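Local coordinates for integral membrane indolylacetylinositol arabinosyltransferase EmbB (Mycolicibacterium smegmatis MC2 155, PDB 7BVC), which probably transfers arabinose residues in building the arabinan of cell-wall arabinogalactan, and binds the anti-tuberculosis drug ethambutol, at residues V118-V123 with S134-V140; I275-A281 with M702-A707; Y714-S718 with G732-D736. All blocks are in the same frame, centred on the assembly; numbering follows the deposited sequence.

Following the chain from its N terminus, the three contacts come in series, none nested in or crossing another. Interaction 1 closes a local loop within the concanavalin-like domain, with 10 residues between its segments. Interaction 2 closes by far the longest loop: 420 residues lie between 275-281 and 702-707, so helix 264-279 of the membrane part meets helix 690-712. Interaction 3 follows directly, closing the short loop that contains helix 722-725, between the end of helix 690-712 and strand 737-739. Interactions 2 and 3 are neighbours, with centres about 17 Å apart and nearest atoms about 7 Å apart; interaction 1 is remote, its centre about 70 Å and 61 Å from theirs.

Interaction 1. Residues V118-V123 with S134-V140; sequences VTETRV and SVNRDRV
Two backbone hydrogen bonds fix the register: V123 N to V135 O at 2.8 Å and V135 N to V123 O at 3.0 Å, which make V123 and V135 an antiparallel hydrogen-bonded pair with CA atoms 5.2 Å apart. A weak bond from R137 N to T121 O (3.3 Å) and a CA-H...O contact from R122 CA to V135 O (3.3 Å) follow. T119 N bonds R122 O at 2.9 Å across the turn of the beta hairpin 114-118/122-127. The R122 guanidinium pairs with D124, which also takes the hydroxyl of S134. R137 (chi1 t, chi2 p) reaches back over this turn, with V118 CG1 over one face of its guanidinium, 3.7 Å from NH1. V123 and V135 share a sheet face; on it V123 CG2 lies 4.4 Å from both R137 CD and V140 CG2. The short, weakly bonded strand 134-136, joined through V123-V135, leads into helix 137-140 (N136 at the N-cap position, without a side-chain capping bond), in the antiparallel sheet of the concanavalin-like domain.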
ATOM      1  N   VAL B 118      24.067  32.621  28.441  1.00 77.50           N
ATOM      2  CA  VAL B 118      24.366  33.956  28.949  1.00 77.50           C
ATOM      3  C   VAL B 118      24.873  34.781  27.773  1.00 77.50           C
ATOM      4  O   VAL B 118      26.011  34.598  27.328  1.00 77.50           O
ATOM      5  CB  VAL B 118      25.398  33.931  30.085  1.00 77.50           C
ATOM      6  CG1 VAL B 118      25.870  35.341  30.401  1.00 77.50           C
ATOM      7  CG2 VAL B 118      24.809  33.275  31.320  1.00 77.50           C
ATOM      8  N   THR B 119      24.029  35.669  27.259  1.00 84.92           N
ATOM      9  CA  THR B 119      24.398  36.549  26.159  1.00 84.92           C
ATOM     10  C   THR B 119      24.934  37.858  26.746  1.00 84.92           C
ATOM     11  O   THR B 119      25.262  37.933  27.932  1.00 84.92           O
ATOM     12  CB  THR B 119      23.196  36.752  25.237  1.00 84.92           C
ATOM     13  OG1 THR B 119      22.474  35.519  25.135  1.00 84.92           O
ATOM     14  CG2 THR B 119      23.642  37.146  23.834  1.00 84.92           C
ATOM     15  N   GLU B 120      25.048  38.908  25.926  1.00 90.63           N
ATOM     16  CA  GLU B 120      25.410  40.222  26.444  1.00 90.63           C
ATOM     17  C   GLU B 120      24.235  40.932  27.105  1.00 90.63           C
ATOM     18  O   GLU B 120      24.444  41.942  27.787  1.00 90.63           O
ATOM     19  CB  GLU B 120      25.945  41.124  25.328  1.00 90.63           C
ATOM     20  CG  GLU B 120      27.213  40.668  24.637  1.00 90.63           C
ATOM     21  CD  GLU B 120      26.922  39.781  23.449  1.00 90.63           C
ATOM     22  OE1 GLU B 120      25.735  39.541  23.164  1.00 90.63           O
ATOM     23  OE2 GLU B 120      27.874  39.335  22.782  1.00 90.63           O
ATOM     24  N   THR B 121      23.011  40.441  26.912  1.00 88.30           N
ATOM     25  CA  THR B 121      21.824  41.112  27.415  1.00 88.30           C
ATOM     26  C   THR B 121      20.879  40.210  28.192  1.00 88.30           C
ATOM     27  O   THR B 121      19.884  40.710  28.731  1.00 88.30           O
ATOM     28  CB  THR B 121      21.041  41.753  26.257  1.00 88.30           C
ATOM     29  OG1 THR B 121      20.650  40.737  25.326  1.00 88.30           O
ATOM     30  CG2 THR B 121      21.883  42.798  25.538  1.00 88.30           C
ATOM     31  N   ARG B 122      21.152  38.909  28.284  1.00 83.11           N
ATOM     32  CA  ARG B 122      20.171  38.002  28.857  1.00 83.11           C
ATOM     33  C   ARG B 122      20.851  36.816  29.524  1.00 83.11           C
ATOM     34  O   ARG B 122      21.943  36.387  29.140  1.00 83.11           O
ATOM     35  CB  ARG B 122      19.193  37.499  27.789  1.00 83.11           C
ATOM     36  CG  ARG B 122      17.971  38.377  27.582  1.00 83.11           C
ATOM     37  CD  ARG B 122      17.165  37.905  26.384  1.00 83.11           C
ATOM     38  NE  ARG B 122      17.845  38.209  25.129  1.00 83.11           N
ATOM     39  CZ  ARG B 122      17.905  37.383  24.092  1.00 83.11           C
ATOM     40  NH1 ARG B 122      17.330  36.189  24.155  1.00 83.11           N
ATOM     41  NH2 ARG B 122      18.547  37.743  22.991  1.00 83.11           N
ATOM     42  N   VAL B 123      20.173  36.301  30.544  1.00 76.73           N
ATOM     43  CA  VAL B 123      20.397  34.975  31.101  1.00 76.73           C
ATOM     44  C   VAL B 123      19.142  34.172  30.805  1.00 76.73           C
ATOM     45  O   VAL B 123      18.050  34.517  31.281  1.00 76.73           O
ATOM     46  CB  VAL B 123      20.681  35.023  32.610  1.00 76.73           C
ATOM     47  CG1 VAL B 123      20.794  33.616  33.172  1.00 76.73           C
ATOM     48  CG2 VAL B 123      21.943  35.815  32.889  1.00 76.73           C
ATOM     49  N   SER B 134      13.575  33.863  31.461  1.00 76.94           N
ATOM     50  CA  SER B 134      14.530  34.789  30.874  1.00 76.94           C
ATOM     51  C   SER B 134      14.686  36.005  31.779  1.00 76.94           C
ATOM     52  O   SER B 134      13.705  36.515  32.324  1.00 76.94           O
ATOM     53  CB  SER B 134      14.070  35.224  29.482  1.00 76.94           C
ATOM     54  OG  SER B 134      14.970  36.155  28.914  1.00 76.94           O
ATOM     55  N   VAL B 135      15.923  36.473  31.937  1.00 81.98           N
ATOM     56  CA  VAL B 135      16.210  37.588  32.833  1.00 81.98           C
ATOM     57  C   VAL B 135      17.261  38.477  32.177  1.00 81.98           C
ATOM     58  O   VAL B 135      18.065  38.014  31.368  1.00 81.98           O
ATOM     59  CB  VAL B 135      16.668  37.076  34.224  1.00 81.98           C
ATOM     60  CG1 VAL B 135      17.380  38.148  35.018  1.00 81.98           C
ATOM     61  CG2 VAL B 135      15.484  36.548  35.015  1.00 81.98           C
ATOM     62  N   ASN B 136      17.227  39.770  32.493  1.00 91.53           N
ATOM     63  CA  ASN B 136      18.258  40.674  32.001  1.00 91.53           C
ATOM     64  C   ASN B 136      19.590  40.412  32.699  1.00 91.53           C
ATOM     65  O   ASN B 136      19.641  40.046  33.875  1.00 91.53           O
ATOM     66  CB  ASN B 136      17.836  42.130  32.192  1.00 91.53           C
ATOM     67  CG  ASN B 136      16.760  42.557  31.211  1.00 91.53           C
ATOM     68  OD1 ASN B 136      16.812  42.211  30.031  1.00 91.53           O
ATOM     69  ND2 ASN B 136      15.783  43.315  31.693  1.00 91.53           N
ATOM     70  N   ARG B 137      20.676  40.623  31.953  1.00 92.61           N
ATOM     71  CA  ARG B 137      21.994  40.157  32.376  1.00 92.61           C
ATOM     72  C   ARG B 137      22.494  40.905  33.609  1.00 92.61           C
ATOM     73  O   ARG B 137      22.801  40.294  34.641  1.00 92.61           O
ATOM     74  CB  ARG B 137      22.984  40.301  31.218  1.00 92.61           C
ATOM     75  CG  ARG B 137      24.440  40.285  31.635  1.00 92.61           C
ATOM     76  CD  ARG B 137      24.936  38.865  31.820  1.00 92.61           C
ATOM     77  NE  ARG B 137      26.391  38.800  31.891  1.00 92.61           N
ATOM     78  CZ  ARG B 137      27.188  38.775  30.830  1.00 92.61           C
ATOM     79  NH1 ARG B 137      26.672  38.814  29.609  1.00 92.61           N
ATOM     80  NH2 ARG B 137      28.503  38.712  30.991  1.00 92.61           N
ATOM     81  N   ASP B 138      22.590  42.233  33.520  1.00 98.36           N
ATOM     82  CA  ASP B 138      23.186  43.012  34.599  1.00 98.36           C
ATOM     83  C   ASP B 138      22.364  42.990  35.881  1.00 98.36           C
ATOM     84  O   ASP B 138      22.873  43.408  36.926  1.00 98.36           O
ATOM     85  CB  ASP B 138      23.414  44.458  34.144  1.00 98.36           C
ATOM     86  CG  ASP B 138      22.189  45.071  33.493  1.00 98.36           C
ATOM     87  OD1 ASP B 138      21.084  44.968  34.065  1.00 98.36           O
ATOM     88  OD2 ASP B 138      22.334  45.663  32.404  1.00 98.36           O
ATOM     89  N   ARG B 139      21.116  42.520  35.834  1.00 97.91           N
ATOM     90  CA  ARG B 139      20.354  42.358  37.067  1.00 97.91           C
ATOM     91  C   ARG B 139      20.863  41.166  37.869  1.00 97.91           C
ATOM     92  O   ARG B 139      21.037  41.262  39.090  1.00 97.91           O
ATOM     93  CB  ARG B 139      18.867  42.205  36.751  1.00 97.91           C
ATOM     94  CG  ARG B 139      17.966  42.315  37.965  1.00 97.91           C
ATOM     95  CD  ARG B 139      16.669  43.020  37.617  1.00 97.91           C
ATOM     96  NE  ARG B 139      15.958  42.342  36.539  1.00 97.91           N
ATOM     97  CZ  ARG B 139      14.873  41.595  36.714  1.00 97.91           C
ATOM     98  NH1 ARG B 139      14.370  41.431  37.928  1.00 97.91           N
ATOM     99  NH2 ARG B 139      14.292  41.014  35.674  1.00 97.91           N
ATOM    100  N   VAL B 140      21.107  40.036  37.202  1.00 96.67           N
ATOM    101  CA  VAL B 140      21.770  38.915  37.861  1.00 96.67           C
ATOM    102  C   VAL B 140      23.195  39.295  38.233  1.00 96.67           C
ATOM    103  O   VAL B 140      23.700  38.914  39.297  1.00 96.67           O
ATOM    104  CB  VAL B 140      21.736  37.664  36.963  1.00 96.67           C
ATOM    105  CG1 VAL B 140      22.533  36.535  37.590  1.00 96.67           C
ATOM    106  CG2 VAL B 140      20.309  37.225  36.723  1.00 96.67           C
TER

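Interaction 2. Residues I275-A281 with M702-A707; sequences IWYVIGA and MMASMA
M702 opens the second segment by offering its backbone: its O atom lies near the plane of the W276 ring, 3.9 Å from CZ3 at the ring edge. M703 (m, m, m) brings SD to 3.8 Å from W276 CE3 and 5.1 Å from the centroid of the six-membered ring, an oblique Met-aromatic contact; its CE also touches I275 CD1 at 3.6 Å. With chi1 t, the indole end of W276 comes nearer than its CB and lies against M702 O, M703 SD and M706 CG; NE1 is weakly bonded to M382 O. The axes of 275-279 and 702-707 approach to 10.9 Å, with 33° between their N-to-C directions, and no hydrogen bond crosses: this is apolar packing between two predicted transmembrane helices, 264-279 of the GT-C-family region and 690-712, leading into the C-terminal region. M706 (m, m, m) buries the most surface: CG is 3.4 Å from W276 CH2, and CE lies 3.7 Å from I279 O and 4.0 Å from A281 N, where the helix has ended at I279, G280 is the first non-helical residue, and the chain heads towards D285 of the ethambutol pocket. A707 CB meets I279 CD1 at 4.3 Å.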
ATOM      1  N   ILE B 275      21.699 -29.373   3.388  1.00 44.33           N
ATOM      2  CA  ILE B 275      22.531 -28.560   2.510  1.00 44.33           C
ATOM      3  C   ILE B 275      21.927 -27.188   2.247  1.00 44.33           C
ATOM      4  O   ILE B 275      22.681 -26.248   1.943  1.00 44.33           O
ATOM      5  CB  ILE B 275      22.829 -29.286   1.181  1.00 44.33           C
ATOM      6  CG1 ILE B 275      21.633 -29.226   0.237  1.00 44.33           C
ATOM      7  CG2 ILE B 275      23.218 -30.731   1.440  1.00 44.33           C
ATOM      8  CD1 ILE B 275      21.876 -29.942  -1.068  1.00 44.33           C
ATOM      9  N   TRP B 276      20.606 -27.036   2.355  1.00 42.74           N
ATOM     10  CA  TRP B 276      20.017 -25.706   2.427  1.00 42.74           C
ATOM     11  C   TRP B 276      20.379 -25.006   3.726  1.00 42.74           C
ATOM     12  O   TRP B 276      20.357 -23.774   3.782  1.00 42.74           O
ATOM     13  CB  TRP B 276      18.499 -25.799   2.289  1.00 42.74           C
ATOM     14  CG  TRP B 276      17.813 -24.476   2.319  1.00 42.74           C
ATOM     15  CD1 TRP B 276      17.232 -23.880   3.398  1.00 42.74           C
ATOM     16  CD2 TRP B 276      17.629 -23.581   1.218  1.00 42.74           C
ATOM     17  NE1 TRP B 276      16.699 -22.668   3.038  1.00 42.74           N
ATOM     18  CE2 TRP B 276      16.931 -22.461   1.705  1.00 42.74           C
ATOM     19  CE3 TRP B 276      17.989 -23.618  -0.130  1.00 42.74           C
ATOM     20  CZ2 TRP B 276      16.582 -21.390   0.891  1.00 42.74           C
ATOM     21  CZ3 TRP B 276      17.643 -22.556  -0.933  1.00 42.74           C
ATOM     22  CH2 TRP B 276      16.947 -21.456  -0.423  1.00 42.74           C
ATOM     23  N   TYR B 277      20.708 -25.765   4.772  1.00 43.73           N
ATOM     24  CA  TYR B 277      21.197 -25.159   6.003  1.00 43.73           C
ATOM     25  C   TYR B 277      22.553 -24.496   5.799  1.00 43.73           C
ATOM     26  O   TYR B 277      22.907 -23.572   6.539  1.00 43.73           O
ATOM     27  CB  TYR B 277      21.277 -26.218   7.101  1.00 43.73           C
ATOM     28  CG  TYR B 277      21.854 -25.725   8.405  1.00 43.73           C
ATOM     29  CD1 TYR B 277      21.114 -24.916   9.252  1.00 43.73           C
ATOM     30  CD2 TYR B 277      23.138 -26.076   8.791  1.00 43.73           C
ATOM     31  CE1 TYR B 277      21.638 -24.465  10.440  1.00 43.73           C
ATOM     32  CE2 TYR B 277      23.670 -25.629   9.980  1.00 43.73           C
ATOM     33  CZ  TYR B 277      22.915 -24.825  10.800  1.00 43.73           C
ATOM     34  OH  TYR B 277      23.442 -24.379  11.987  1.00 43.73           O
ATOM     35  N   VAL B 278      23.313 -24.939   4.804  1.00 41.90           N
ATOM     36  CA  VAL B 278      24.650 -24.417   4.542  1.00 41.90           C
ATOM     37  C   VAL B 278      24.640 -23.362   3.444  1.00 41.90           C
ATOM     38  O   VAL B 278      25.165 -22.264   3.627  1.00 41.90           O
ATOM     39  CB  VAL B 278      25.615 -25.572   4.197  1.00 41.90           C
ATOM     40  CG1 VAL B 278      27.015 -25.038   3.973  1.00 41.90           C
ATOM     41  CG2 VAL B 278      25.609 -26.610   5.302  1.00 41.90           C
ATOM     42  N   ILE B 279      24.046 -23.674   2.288  1.00 42.68           N
ATOM     43  CA  ILE B 279      24.086 -22.771   1.143  1.00 42.68           C
ATOM     44  C   ILE B 279      22.825 -21.933   1.004  1.00 42.68           C
ATOM     45  O   ILE B 279      22.766 -21.065   0.124  1.00 42.68           O
ATOM     46  CB  ILE B 279      24.338 -23.544  -0.167  1.00 42.68           C
ATOM     47  CG1 ILE B 279      23.047 -24.206  -0.646  1.00 42.68           C
ATOM     48  CG2 ILE B 279      25.435 -24.575   0.023  1.00 42.68           C
ATOM     49  CD1 ILE B 279      23.163 -24.863  -1.995  1.00 42.68           C
ATOM     50  N   GLY B 280      21.823 -22.152   1.846  1.00 44.16           N
ATOM     51  CA  GLY B 280      20.543 -21.506   1.654  1.00 44.16           C
ATOM     52  C   GLY B 280      20.488 -20.091   2.190  1.00 44.16           C
ATOM     53  O   GLY B 280      21.395 -19.606   2.862  1.00 44.16           O
ATOM     54  N   ALA B 281      19.381 -19.424   1.877  1.00 47.11           N
ATOM     55  CA  ALA B 281      19.161 -18.053   2.305  1.00 47.11           C
ATOM     56  C   ALA B 281      18.815 -18.002   3.790  1.00 47.11           C
ATOM     57  O   ALA B 281      18.651 -19.026   4.459  1.00 47.11           O
ATOM     58  CB  ALA B 281      18.049 -17.410   1.480  1.00 47.11           C
ATOM     59  N   MET B 702      14.150 -23.271  -6.285  1.00 48.23           N
ATOM     60  CA  MET B 702      14.840 -22.624  -5.170  1.00 48.23           C
ATOM     61  C   MET B 702      16.267 -23.141  -5.018  1.00 48.23           C
ATOM     62  O   MET B 702      17.211 -22.353  -4.847  1.00 48.23           O
ATOM     63  CB  MET B 702      14.065 -22.841  -3.871  1.00 48.23           C
ATOM     64  CG  MET B 702      12.692 -22.205  -3.835  1.00 48.23           C
ATOM     65  SD  MET B 702      11.913 -22.393  -2.220  1.00 48.23           S
ATOM     66  CE  MET B 702      10.210 -22.667  -2.694  1.00 48.23           C
ATOM     67  N   MET B 703      16.441 -24.465  -5.065  1.00 47.08           N
ATOM     68  CA  MET B 703      17.771 -25.038  -4.890  1.00 47.08           C
ATOM     69  C   MET B 703      18.727 -24.568  -5.979  1.00 47.08           C
ATOM     70  O   MET B 703      19.870 -24.198  -5.687  1.00 47.08           O
ATOM     71  CB  MET B 703      17.689 -26.562  -4.867  1.00 47.08           C
ATOM     72  CG  MET B 703      16.980 -27.124  -3.649  1.00 47.08           C
ATOM     73  SD  MET B 703      17.932 -26.893  -2.138  1.00 47.08           S
ATOM     74  CE  MET B 703      19.440 -27.752  -2.558  1.00 47.08           C
ATOM     75  N   ALA B 704      18.278 -24.557  -7.236  1.00 43.98           N
ATOM     76  CA  ALA B 704      19.139 -24.092  -8.316  1.00 43.98           C
ATOM     77  C   ALA B 704      19.413 -22.599  -8.212  1.00 43.98           C
ATOM     78  O   ALA B 704      20.535 -22.157  -8.491  1.00 43.98           O
ATOM     79  CB  ALA B 704      18.513 -24.423  -9.668  1.00 43.98           C
ATOM     80  N   SER B 705      18.414 -21.811  -7.812  1.00 44.10           N
ATOM     81  CA  SER B 705      18.616 -20.376  -7.657  1.00 44.10           C
ATOM     82  C   SER B 705      19.695 -20.080  -6.627  1.00 44.10           C
ATOM     83  O   SER B 705      20.531 -19.194  -6.832  1.00 44.10           O
ATOM     84  CB  SER B 705      17.302 -19.704  -7.264  1.00 44.10           C
ATOM     85  OG  SER B 705      17.483 -18.316  -7.064  1.00 44.10           O
ATOM     86  N   MET B 706      19.698 -20.810  -5.513  1.00 43.54           N
ATOM     87  CA  MET B 706      20.711 -20.559  -4.493  1.00 43.54           C
ATOM     88  C   MET B 706      22.027 -21.280  -4.751  1.00 43.54           C
ATOM     89  O   MET B 706      23.036 -20.926  -4.134  1.00 43.54           O
ATOM     90  CB  MET B 706      20.186 -20.935  -3.107  1.00 43.54           C
ATOM     91  CG  MET B 706      19.194 -19.935  -2.547  1.00 43.54           C
ATOM     92  SD  MET B 706      19.759 -18.230  -2.682  1.00 43.54           S
ATOM     93  CE  MET B 706      21.154 -18.249  -1.568  1.00 43.54           C
ATOM     94  N   ALA B 707      22.050 -22.278  -5.635  1.00 43.77           N
ATOM     95  CA  ALA B 707      23.305 -22.935  -5.974  1.00 43.77           C
ATOM     96  C   ALA B 707      24.027 -22.276  -7.140  1.00 43.77           C
ATOM     97  O   ALA B 707      25.227 -22.505  -7.314  1.00 43.77           O
ATOM     98  CB  ALA B 707      23.062 -24.411  -6.296  1.00 43.77           C
TER

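Interaction 3. Residues Y714-S718 with G732-D736; sequences YPTYS and GLADD
A buried contact between two irregular loops, without any hydrogen bond across it, joins the loop after helix 690-712 to the loop before strand 737-739, in the C-terminal region. Its centre is the ring of Y717 (chi1 t, chi2 86°), whose CA-to-CB bond points toward 732-736; Y717 CA lies 6.2 Å from D736 CA. The side chain of L733 covers one ring face: its CG lies 4.1 Å from the Y717 ring centroid and only 5° off the normal, a CH-pi contact, and L733 CD2 comes within 4.0 Å of Y717 CG. The backbone of 732-733 also reaches the ring, G732 C lying 3.8 Å and L733 N 3.9 Å from Y717 CE1. The loop 732-736 leads straight into strand 737-739 of the domain's mixed sheet, and V635 touches both Y717 and L733. D736 (chi1 m) approaches the ring edge, with OD2 3.6 Å from Y717 CB; the same carboxylate forms a salt bridge with R725 of the intervening helix 722-725. T716 CA stands 4.1 Å from D736 OD1, and T716 OG1, 4.2 Å from D736 CB, is hydrogen-bonded to S1038 O. The peptide bond before P715 is cis, with Y714 CA 2.9 Å from P715 CA.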
ATOM      1  N   TYR B 714      32.495 -16.112  -7.078  1.00 51.09           N
ATOM      2  CA  TYR B 714      33.528 -16.876  -6.381  1.00 51.09           C
ATOM      3  C   TYR B 714      34.818 -16.318  -6.957  1.00 51.09           C
ATOM      4  O   TYR B 714      34.881 -16.166  -8.150  1.00 51.09           O
ATOM      5  CB  TYR B 714      33.283 -18.374  -6.534  1.00 51.09           C
ATOM      6  CG  TYR B 714      34.409 -19.166  -5.965  1.00 51.09           C
ATOM      7  CD1 TYR B 714      34.278 -19.877  -4.819  1.00 51.09           C
ATOM      8  CD2 TYR B 714      35.636 -19.123  -6.563  1.00 51.09           C
ATOM      9  CE1 TYR B 714      35.354 -20.546  -4.302  1.00 51.09           C
ATOM     10  CE2 TYR B 714      36.723 -19.787  -6.069  1.00 51.09           C
ATOM     11  CZ  TYR B 714      36.563 -20.497  -4.929  1.00 51.09           C
ATOM     12  OH  TYR B 714      37.654 -21.122  -4.472  1.00 51.09           O
ATOM     13  N   PRO B 715      35.820 -15.911  -6.169  1.00 49.07           N
ATOM     14  CA  PRO B 715      35.875 -16.235  -4.788  1.00 49.07           C
ATOM     15  C   PRO B 715      35.434 -15.093  -3.898  1.00 49.07           C
ATOM     16  O   PRO B 715      35.830 -15.098  -2.853  1.00 49.07           O
ATOM     17  CB  PRO B 715      37.360 -16.355  -4.578  1.00 49.07           C
ATOM     18  CG  PRO B 715      37.869 -15.274  -5.419  1.00 49.07           C
ATOM     19  CD  PRO B 715      36.992 -15.246  -6.635  1.00 49.07           C
ATOM     20  N   THR B 716      34.449 -14.311  -4.294  1.00 49.29           N
ATOM     21  CA  THR B 716      33.985 -13.169  -3.486  1.00 49.29           C
ATOM     22  C   THR B 716      32.881 -13.612  -2.542  1.00 49.29           C
ATOM     23  O   THR B 716      32.684 -14.740  -2.365  1.00 49.29           O
ATOM     24  CB  THR B 716      33.834 -11.901  -4.322  1.00 49.29           C
ATOM     25  OG1 THR B 716      33.281 -10.912  -3.483  1.00 49.29           O
ATOM     26  CG2 THR B 716      32.928 -12.013  -5.519  1.00 49.29           C
ATOM     27  N   TYR B 717      32.137 -12.712  -1.968  1.00 47.17           N
ATOM     28  CA  TYR B 717      31.264 -13.164  -0.891  1.00 47.17           C
ATOM     29  C   TYR B 717      30.008 -13.823  -1.448  1.00 47.17           C
ATOM     30  O   TYR B 717      29.257 -13.202  -2.207  1.00 47.17           O
ATOM     31  CB  TYR B 717      30.886 -11.992   0.013  1.00 47.17           C
ATOM     32  CG  TYR B 717      29.941 -12.370   1.130  1.00 47.17           C
ATOM     33  CD1 TYR B 717      30.421 -12.871   2.330  1.00 47.17           C
ATOM     34  CD2 TYR B 717      28.569 -12.230   0.983  1.00 47.17           C
ATOM     35  CE1 TYR B 717      29.562 -13.219   3.351  1.00 47.17           C
ATOM     36  CE2 TYR B 717      27.703 -12.578   1.997  1.00 47.17           C
ATOM     37  CZ  TYR B 717      28.206 -13.071   3.179  1.00 47.17           C
ATOM     38  OH  TYR B 717      27.347 -13.418   4.195  1.00 47.17           O
ATOM     39  N   SER B 718      29.780 -15.076  -1.061  1.00 46.50           N
ATOM     40  CA  SER B 718      28.500 -15.741  -1.248  1.00 46.50           C
ATOM     41  C   SER B 718      28.044 -16.300   0.092  1.00 46.50           C
ATOM     42  O   SER B 718      28.833 -16.446   1.028  1.00 46.50           O
ATOM     43  CB  SER B 718      28.577 -16.859  -2.294  1.00 46.50           C
ATOM     44  OG  SER B 718      29.667 -17.723  -2.042  1.00 46.50           O
ATOM     45  N   GLY B 732      32.479 -12.616   8.019  1.00 52.92           N
ATOM     46  CA  GLY B 732      31.481 -12.580   6.970  1.00 52.92           C
ATOM     47  C   GLY B 732      31.863 -11.618   5.868  1.00 52.92           C
ATOM     48  O   GLY B 732      32.843 -11.847   5.152  1.00 52.92           O
ATOM     49  N   LEU B 733      31.100 -10.536   5.715  1.00 49.75           N
ATOM     50  CA  LEU B 733      31.440  -9.517   4.729  1.00 49.75           C
ATOM     51  C   LEU B 733      32.672  -8.713   5.110  1.00 49.75           C
ATOM     52  O   LEU B 733      33.182  -7.967   4.270  1.00 49.75           O
ATOM     53  CB  LEU B 733      30.263  -8.566   4.518  1.00 49.75           C
ATOM     54  CG  LEU B 733      29.363  -8.833   3.315  1.00 49.75           C
ATOM     55  CD1 LEU B 733      28.068  -8.059   3.447  1.00 49.75           C
ATOM     56  CD2 LEU B 733      30.075  -8.464   2.032  1.00 49.75           C
ATOM     57  N   ALA B 734      33.159  -8.838   6.343  1.00 53.52           N
ATOM     58  CA  ALA B 734      34.321  -8.072   6.777  1.00 53.52           C
ATOM     59  C   ALA B 734      35.611  -8.509   6.102  1.00 53.52           C
ATOM     60  O   ALA B 734      36.647  -7.877   6.328  1.00 53.52           O
ATOM     61  CB  ALA B 734      34.474  -8.173   8.293  1.00 53.52           C
ATOM     62  N   ASP B 735      35.581  -9.563   5.288  1.00 56.66           N
ATOM     63  CA  ASP B 735      36.765 -10.026   4.579  1.00 56.66           C
ATOM     64  C   ASP B 735      36.762  -9.672   3.100  1.00 56.66           C
ATOM     65  O   ASP B 735      37.821  -9.717   2.469  1.00 56.66           O
ATOM     66  CB  ASP B 735      36.914 -11.544   4.725  1.00 56.66           C
ATOM     67  CG  ASP B 735      37.479 -11.947   6.070  1.00 56.66           C
ATOM     68  OD1 ASP B 735      37.825 -11.049   6.863  1.00 56.66           O
ATOM     69  OD2 ASP B 735      37.579 -13.164   6.333  1.00 56.66           O
ATOM     70  N   ASP B 736      35.606  -9.325   2.536  1.00 55.37           N
ATOM     71  CA  ASP B 736      35.478  -9.077   1.108  1.00 55.37           C
ATOM     72  C   ASP B 736      35.121  -7.633   0.782  1.00 55.37           C
ATOM     73  O   ASP B 736      34.821  -7.328  -0.376  1.00 55.37           O
ATOM     74  CB  ASP B 736      34.436 -10.019   0.504  1.00 55.37           C
ATOM     75  CG  ASP B 736      34.855 -11.472   0.579  1.00 55.37           C
ATOM     76  OD1 ASP B 736      35.818 -11.852  -0.121  1.00 55.37           O
ATOM     77  OD2 ASP B 736      34.221 -12.236   1.337  1.00 55.37           O
TER